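Local coordinates for protein SidF, inhibitor of growth family, member 3 (Legionella pneumophila subsp. pneumophila, PDB 4FYE) that is a phosphoinositide phosphatase from Legionella that probably removes the 3-phosphate from phosphatidylinositol phosphates of membranes, at residues A[311-314]-A[315-319]; A[431-434]-A[435-438]. The protein carries 1 engineered substitution. One frame throughout, in Å; residues are numbered along the deposited sequence.

In the fold
Contacts 1 and 2 are both local, surface arrangements, on opposite sides of the chain's centre with their own centres 44 Å apart; they share no helix or strand. Contact 1 joins the link after helix 284-311 to the first turn of helix 315-320, and one of its touching residues, Leu-318, is buried against helix 335-349. Contact 2 has no buried touching residue; it lies in the loop that runs from strand 402-416 to helix 438-458 and rests on helix 373-387. The chemistry differs as well: residues 311-319 combine a reciprocal pair of backbone-to-side-chain bonds with an apolar contact, whereas residues 431-438 rely on one carboxylate oxygen receiving a hydroxyl and a weak amide bond.

Contact 1 (A[311-314]-A[315-319])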
# COMPACT_ATOMS: atom_id res chain seq x y z
N ASP A 311 -17.58 3.12 0.53
CA ASP A 311 -17.60 1.66 0.79
C ASP A 311 -17.73 1.37 2.28
O ASP A 311 -18.24 0.32 2.66
CB ASP A 311 -16.22 1.03 0.46
CG ASP A 311 -15.93 1.00 -0.99
OD1 ASP A 311 -16.82 1.48 -1.76
OD2 ASP A 311 -14.79 0.51 -1.35
N ARG A 312 -17.10 2.20 3.09
CA ARG A 312 -17.10 1.99 4.52
C ARG A 312 -18.41 2.46 5.15
O ARG A 312 -18.56 2.35 6.34
CB ARG A 312 -15.89 2.65 5.17
CG ARG A 312 -14.66 1.82 4.84
CD ARG A 312 -13.29 2.47 4.96
NE ARG A 312 -13.03 3.18 6.22
CZ ARG A 312 -12.84 2.54 7.35
NH1 ARG A 312 -12.90 1.22 7.34
NH2 ARG A 312 -12.56 3.18 8.46
N MET A 313 -19.35 2.98 4.37
CA MET A 313 -20.68 3.24 4.94
C MET A 313 -21.76 2.21 4.63
O MET A 313 -21.95 1.77 3.48
CB MET A 313 -21.15 4.63 4.57
CG MET A 313 -20.14 5.62 5.15
SD MET A 313 -20.59 7.33 5.00
CE MET A 313 -20.41 7.46 3.27
N THR A 314 -22.47 1.83 5.69
CA THR A 314 -23.59 0.92 5.52
C THR A 314 -24.65 1.77 4.95
O THR A 314 -24.61 3.01 5.02
CB THR A 314 -24.02 0.30 6.87
OG1 THR A 314 -24.61 1.32 7.71
CG2 THR A 314 -22.75 -0.22 7.60
N ASN A 315 -25.64 1.11 4.41
CA ASN A 315 -26.92 1.75 4.13
C ASN A 315 -27.53 2.59 5.26
O ASN A 315 -27.96 3.71 5.00
CB ASN A 315 -27.90 0.74 3.55
CG ASN A 315 -27.52 0.32 2.13
OD1 ASN A 315 -26.35 0.41 1.71
ND2 ASN A 315 -28.50 -0.16 1.38
N GLU A 316 -27.55 2.08 6.50
CA GLU A 316 -28.08 2.85 7.64
C GLU A 316 -27.29 4.17 7.74
O GLU A 316 -27.90 5.24 7.89
CB GLU A 316 -27.92 2.10 8.96
CG GLU A 316 -29.17 1.55 9.62
CD GLU A 316 -28.99 1.25 11.14
OE1 GLU A 316 -30.00 1.32 11.92
OE2 GLU A 316 -27.83 0.95 11.58
N ASP A 317 -25.96 4.08 7.65
CA ASP A 317 -25.01 5.22 7.66
C ASP A 317 -25.34 6.28 6.59
O ASP A 317 -25.35 7.44 6.87
CB ASP A 317 -23.58 4.73 7.42
CG ASP A 317 -22.93 4.01 8.64
OD1 ASP A 317 -23.38 4.23 9.80
OD2 ASP A 317 -21.96 3.22 8.42
N LEU A 318 -25.59 5.90 5.35
CA LEU A 318 -25.90 6.91 4.38
C LEU A 318 -27.27 7.60 4.67
O LEU A 318 -27.43 8.84 4.63
CB LEU A 318 -25.90 6.26 2.99
CG LEU A 318 -24.60 5.65 2.49
CD1 LEU A 318 -24.87 4.50 1.53
CD2 LEU A 318 -23.77 6.69 1.78
N TRP A 319 -28.26 6.78 4.98
CA TRP A 319 -29.52 7.24 5.41
C TRP A 319 -29.47 8.28 6.50
O TRP A 319 -30.20 9.29 6.44
CB TRP A 319 -30.28 6.04 5.92
CG TRP A 319 -31.71 6.32 6.25
CD1 TRP A 319 -32.28 6.41 7.53
CD2 TRP A 319 -32.82 6.55 5.31
NE1 TRP A 319 -33.62 6.66 7.44
CE2 TRP A 319 -34.01 6.77 6.14
CE3 TRP A 319 -32.94 6.59 3.91
CZ2 TRP A 319 -35.27 7.02 5.56
CZ3 TRP A 319 -34.22 6.85 3.34
CH2 TRP A 319 -35.35 7.07 4.15
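Thr-314 and Asp-317 grip each other's backbone at the start of helix 315-320. The hydroxyl OG1 of Thr-314 accepts from the amide N of Asp-317 at 3.1 Å, with a nearly straight N-H...O angle of 170°. In return Asp-317 OD2 takes the N-H of Thr-314, also at 3.1 Å; this donor reaches the anti side of the carboxylate and stands 33° out of its plane. With chi1 near 69°, Thr-314 sets OG1 between its backbone N and carbonyl carbon, aimed at the helix turn, and the methyl CG2 lies 3.6 Å from Asp-317 OD2. A backbone bond from Leu-318 N to Thr-314 O, 3.1 Å, runs beside the pair.

Packing is tight on the side of Met-313 and Leu-318. Met-313 CB lies 3.7 Å from Asp-317 CB, and a bend at chi3 carries the terminal CE to within 3.8 Å of Leu-318 CD2, the two side chains crossing at about a right angle. Leu-318 is buried, packing also on Arg-339, Ile-343 and Tyr-346 of helix 335-349, and Met-313 touches Tyr-346. Arg-339 NH1 hydrogen-bonds to both Met-313 O and Asn-315 OD1, while Arg-312 is engaged in salt bridges with Asp-639 and Asp-265. The looser, solvent side is that of Glu-316, which is exposed: although its CB comes 3.6 Å from Thr-314 OG1, the extended chain beyond leads its carboxylate away from the loop.

Reciprocal bonds between the N-cap threonine and the aspartate three residues on define a capping box, and the apolar meeting of Met-313 with Leu-318 just outside it matches a hydrophobic staple at a helix N-terminus.

Contact 2 (A[431-434]-A[435-438]); sequences LSDN and SVTK
The carboxylate of Asp-433 meets Ser-435 and Val-436, two and three residues on. From CB the chain leaves with CG anti to the backbone N (chi1 175°), a torsion that carries the carboxylate forward along the chain. CG itself passes 3.7 Å from Ser-435 OG and 3.9 Å from Val-436 CG2. At the tip the two oxygens part company. OD1 receives the hydroxyl of Ser-435, OG lying 2.8 Å away on the syn side and 27° out of the carboxylate plane, and also the amide N of Ser-435, a weak bond at 3.3 Å with an N-H...O angle of 151°. OD2 instead lies 3.7 Å from the methyl CG2 of Val-436, whose side chain crosses that of Asp-433 at about a right angle and also packs on Phe-377 of helix 373-387; a long, weak ion pair joins OD2 to Arg-367. Nearby, Asn-434 directs ND2 to Val-425 O.

The amide bond from Ser-435 N to Asp-433 OD1 fits an Asx turn, though weakly; the shorter hydroxyl bond suggests that Ser-435 probably holds the carboxylate more through its side chain than through its backbone.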
# COMPACT_ATOMS: atom_id res chain seq x y z
N LEU A 431 27.61 8.18 -0.17
CA LEU A 431 26.63 7.33 -0.86
C LEU A 431 25.19 7.74 -0.65
O LEU A 431 24.33 7.18 -1.22
CB LEU A 431 26.75 5.86 -0.47
CG LEU A 431 28.09 5.25 -0.80
CD1 LEU A 431 28.11 3.87 -0.22
CD2 LEU A 431 28.39 5.29 -2.29
N SER A 432 24.92 8.72 0.17
CA SER A 432 23.52 9.09 0.33
C SER A 432 23.51 10.37 1.14
O SER A 432 24.51 10.73 1.74
CB SER A 432 22.74 7.94 1.00
OG SER A 432 21.38 8.25 1.19
N ASP A 433 22.39 11.06 1.13
CA ASP A 433 22.30 12.33 1.77
C ASP A 433 21.08 12.13 2.70
O ASP A 433 19.96 12.14 2.24
CB ASP A 433 22.06 13.36 0.69
CG ASP A 433 21.82 14.78 1.24
OD1 ASP A 433 21.92 15.03 2.48
OD2 ASP A 433 21.54 15.67 0.42
N ASN A 434 21.32 11.90 3.99
CA ASN A 434 20.30 11.70 5.00
C ASN A 434 19.36 12.89 5.21
O ASN A 434 18.25 12.71 5.71
CB ASN A 434 20.92 11.41 6.38
CG ASN A 434 21.86 10.19 6.42
OD1 ASN A 434 21.82 9.30 5.57
ND2 ASN A 434 22.73 10.18 7.44
N SER A 435 19.79 14.08 4.82
CA SER A 435 19.11 15.33 5.14
C SER A 435 17.96 15.77 4.21
O SER A 435 17.22 16.71 4.57
CB SER A 435 20.11 16.48 5.20
OG SER A 435 20.37 16.94 3.89
N VAL A 436 17.84 15.15 3.04
CA VAL A 436 16.78 15.44 2.10
C VAL A 436 15.35 15.45 2.71
O VAL A 436 14.53 16.24 2.30
CB VAL A 436 16.75 14.40 0.95
CG1 VAL A 436 15.54 14.65 0.04
CG2 VAL A 436 18.04 14.47 0.15
N THR A 437 15.05 14.57 3.67
CA THR A 437 13.71 14.31 4.18
C THR A 437 13.59 14.87 5.59
O THR A 437 12.50 14.79 6.20
CB THR A 437 13.42 12.77 4.30
OG1 THR A 437 14.45 12.20 5.16
CG2 THR A 437 13.39 12.07 2.95
N LYS A 438 14.70 15.38 6.14
CA LYS A 438 14.75 15.94 7.51
C LYS A 438 13.55 16.85 7.78
O LYS A 438 12.79 16.62 8.73
CB LYS A 438 16.07 16.68 7.78
CG LYS A 438 16.44 16.84 9.27
CD LYS A 438 17.34 18.06 9.57
CE LYS A 438 16.66 19.27 10.28
NZ LYS A 438 15.15 19.29 10.36